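Local coordinates for CCHC-type domain-containing protein (Trypanosoma brucei brucei, PDB 7C45) that probably acts as a 3'-5' RNA exonuclease of the RNase D type that trims guide RNAs, binding RNA together with calcium and zinc ions, at residues D160-Q164 with H183-Y187. Numbering follows the deposited sequence.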
ATOM      1  N   ASP A 160       6.387  -2.902  17.710  1.00 68.28           N
ATOM      2  CA  ASP A 160       5.267  -3.389  16.908  1.00 69.23           C
ATOM      3  C   ASP A 160       3.982  -3.336  17.729  1.00 71.36           C
ATOM      4  O   ASP A 160       2.958  -2.838  17.270  1.00 71.69           O
ATOM      5  CB  ASP A 160       5.531  -4.819  16.412  1.00 66.99           C
ATOM      6  CG  ASP A 160       4.636  -5.218  15.242  1.00 63.54           C
ATOM      7  OD1 ASP A 160       5.034  -4.981  14.080  1.00 59.89           O
ATOM      8  OD2 ASP A 160       3.544  -5.776  15.480  1.00 63.28           O
ATOM      9  N   SER A 161       4.044  -3.849  18.956  1.00 71.05           N
ATOM     10  CA  SER A 161       2.863  -3.854  19.807  1.00 70.56           C
ATOM     11  C   SER A 161       2.696  -2.519  20.517  1.00 66.76           C
ATOM     12  O   SER A 161       1.681  -1.838  20.343  1.00 75.64           O
ATOM     13  CB  SER A 161       2.943  -4.999  20.820  1.00 74.54           C
ATOM     14  OG  SER A 161       1.848  -4.954  21.717  1.00 76.36           O
ATOM     15  N   ALA A 162       3.692  -2.130  21.323  1.00 52.88           N
ATOM     16  CA  ALA A 162       3.622  -0.870  22.061  1.00 41.69           C
ATOM     17  C   ALA A 162       3.318   0.308  21.145  1.00 43.30           C
ATOM     18  O   ALA A 162       2.670   1.272  21.566  1.00 42.94           O
ATOM     19  CB  ALA A 162       4.932  -0.623  22.807  1.00 36.64           C
ATOM     20  N   VAL A 163       3.776   0.252  19.893  1.00 48.47           N
ATOM     21  CA  VAL A 163       3.409   1.285  18.932  1.00 46.69           C
ATOM     22  C   VAL A 163       1.920   1.209  18.628  1.00 47.48           C
ATOM     23  O   VAL A 163       1.208   2.217  18.678  1.00 40.93           O
ATOM     24  CB  VAL A 163       4.260   1.161  17.655  1.00 41.86           C
ATOM     25  CG1 VAL A 163       4.028   2.355  16.747  1.00 36.21           C
ATOM     26  CG2 VAL A 163       5.732   1.047  18.020  1.00 43.84           C
ATOM     27  N   GLN A 164       1.426   0.004  18.324  1.00 50.35           N
ATOM     28  CA  GLN A 164      -0.006  -0.181  18.116  1.00 54.11           C
ATOM     29  C   GLN A 164      -0.797   0.149  19.371  1.00 56.53           C
ATOM     30  O   GLN A 164      -1.920   0.656  19.284  1.00 53.02           O
ATOM     31  CB  GLN A 164      -0.289  -1.617  17.675  1.00 57.43           C
ATOM     32  CG  GLN A 164       0.154  -1.937  16.257  1.00 58.44           C
ATOM     33  CD  GLN A 164      -0.777  -1.355  15.220  1.00 60.87           C
ATOM     34  OE1 GLN A 164      -0.352  -0.979  14.130  1.00 60.95           O
ATOM     35  NE2 GLN A 164      -2.060  -1.275  15.558  1.00 62.82           N
ATOM     36  N   HIS A 183      11.933   0.342  18.014  1.00 19.55           N
ATOM     37  CA  HIS A 183      10.775  -0.406  17.558  1.00 19.27           C
ATOM     38  C   HIS A 183       9.748   0.486  16.865  1.00 18.61           C
ATOM     39  O   HIS A 183       8.977  -0.012  16.049  1.00 18.24           O
ATOM     40  CB  HIS A 183      10.136  -1.176  18.720  1.00 25.40           C
ATOM     41  CG  HIS A 183       9.712  -0.317  19.869  1.00 24.81           C
ATOM     42  ND1 HIS A 183      10.597   0.150  20.814  1.00 31.74           N
ATOM     43  CD2 HIS A 183       8.494   0.140  20.237  1.00 29.17           C
ATOM     44  CE1 HIS A 183       9.946   0.870  21.707  1.00 32.83           C
ATOM     45  NE2 HIS A 183       8.668   0.882  21.379  1.00 28.00           N
ATOM     46  N   PHE A 184       9.740   1.794  17.148  1.00 18.48           N
ATOM     47  CA  PHE A 184       8.944   2.708  16.331  1.00 17.88           C
ATOM     48  C   PHE A 184       9.520   2.818  14.924  1.00 17.44           C
ATOM     49  O   PHE A 184       8.783   2.801  13.936  1.00 16.99           O
ATOM     50  CB  PHE A 184       8.897   4.090  16.990  1.00 17.92           C
ATOM     51  CG  PHE A 184       7.914   4.210  18.113  1.00 23.35           C
ATOM     52  CD1 PHE A 184       8.121   3.571  19.319  1.00 18.88           C
ATOM     53  CD2 PHE A 184       6.800   5.014  17.975  1.00 27.49           C
ATOM     54  CE1 PHE A 184       7.212   3.700  20.352  1.00 26.15           C
ATOM     55  CE2 PHE A 184       5.897   5.159  19.011  1.00 29.42           C
ATOM     56  CZ  PHE A 184       6.100   4.497  20.195  1.00 24.71           C
ATOM     57  N   LEU A 185      10.841   2.939  14.816  1.00 17.62           N
ATOM     58  CA  LEU A 185      11.463   3.032  13.502  1.00 17.30           C
ATOM     59  C   LEU A 185      11.202   1.782  12.675  1.00 17.21           C
ATOM     60  O   LEU A 185      10.888   1.865  11.481  1.00 16.80           O
ATOM     61  CB  LEU A 185      12.965   3.274  13.675  1.00 17.63           C
ATOM     62  CG  LEU A 185      13.237   4.613  14.375  1.00 17.68           C
ATOM     63  CD1 LEU A 185      14.726   4.763  14.743  1.00 18.12           C
ATOM     64  CD2 LEU A 185      12.792   5.763  13.495  1.00 17.14           C
ATOM     65  N   GLU A 186      11.351   0.612  13.287  1.00 17.64           N
ATOM     66  CA  GLU A 186      11.128  -0.634  12.564  1.00 17.61           C
ATOM     67  C   GLU A 186       9.671  -0.768  12.159  1.00 17.21           C
ATOM     68  O   GLU A 186       9.359  -1.214  11.045  1.00 16.92           O
ATOM     69  CB  GLU A 186      11.564  -1.819  13.427  1.00 18.23           C
ATOM     70  CG  GLU A 186      11.395  -3.203  12.775  1.00 19.75           C
ATOM     71  CD  GLU A 186      11.834  -3.271  11.310  1.00 25.72           C
ATOM     72  OE1 GLU A 186      11.079  -3.849  10.494  1.00 28.69           O
ATOM     73  OE2 GLU A 186      12.908  -2.740  10.975  1.00 27.15           O
ATOM     74  N   TYR A 187       8.772  -0.394  13.064  1.00 17.24           N
ATOM     75  CA  TYR A 187       7.362  -0.328  12.716  1.00 18.66           C
ATOM     76  C   TYR A 187       7.161   0.551  11.493  1.00 16.35           C
ATOM     77  O   TYR A 187       6.552   0.129  10.517  1.00 16.06           O
ATOM     78  CB  TYR A 187       6.548   0.193  13.890  1.00 18.03           C
ATOM     79  CG  TYR A 187       5.071   0.198  13.601  1.00 24.82           C
ATOM     80  CD1 TYR A 187       4.467   1.297  13.000  1.00 25.60           C
ATOM     81  CD2 TYR A 187       4.272  -0.895  13.933  1.00 27.88           C
ATOM     82  CE1 TYR A 187       3.118   1.309  12.737  1.00 32.15           C
ATOM     83  CE2 TYR A 187       2.919  -0.887  13.671  1.00 31.44           C
ATOM     84  CZ  TYR A 187       2.351   0.219  13.072  1.00 36.42           C
ATOM     85  OH  TYR A 187       1.004   0.249  12.805  1.00 46.57           O
TER
HETATM   86  O   HOH W   1       8.573  -2.588  15.795  1.00 28.22           O
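Val163 and Tyr187 together supply about half of the 375 Å² buried where the first turn of helix 161-168 meets the early part of helix 182-202, and His183 contributes the next largest share. The two methyl groups of Val163 work on different aromatic rings. CG1 sits over the face of the Tyr187 ring, 4.0 Å from its centroid, while CG2 lies above the Phe184 ring, 3.7 Å from that centroid and nearly on the ring normal; both are CH-pi contacts. The same CG2 comes within 3.7 Å of His183 CD2, so a single branched side chain fills the space among three rings. His183 and Tyr187, one turn apart, point their CA-to-CB bonds toward the first helix, whereas that of Phe184 leaves sideways. Trp175, from the intervening connection, touches both Val163 and Tyr187, whereas Phe184 reaches on to Val174.

At the exposed border, Ala162 CB approaches His183 NE2 at 4.3 Å. Asp160, which is poorly ordered, brings its CA to 4.0 Å from Tyr187 CD2. No direct hydrogen bond joins the segments; instead a water accepts from Asp160 N at 2.9 Å and donates to His183 O at 2.6 Å, bridging the two backbones.

The nearest atom of this junction is about 5 Å from the bound RNA, and the Tyr187 side chain is about 5 Å from both a calcium ion and the side chain of Glu43, which with Asp41 and Asp191 forms a calcium site. A tyrosine four residues before the last metal-binding aspartate fits the Exo III motif of DEDDy exonucleases, the family to which RNase D belongs.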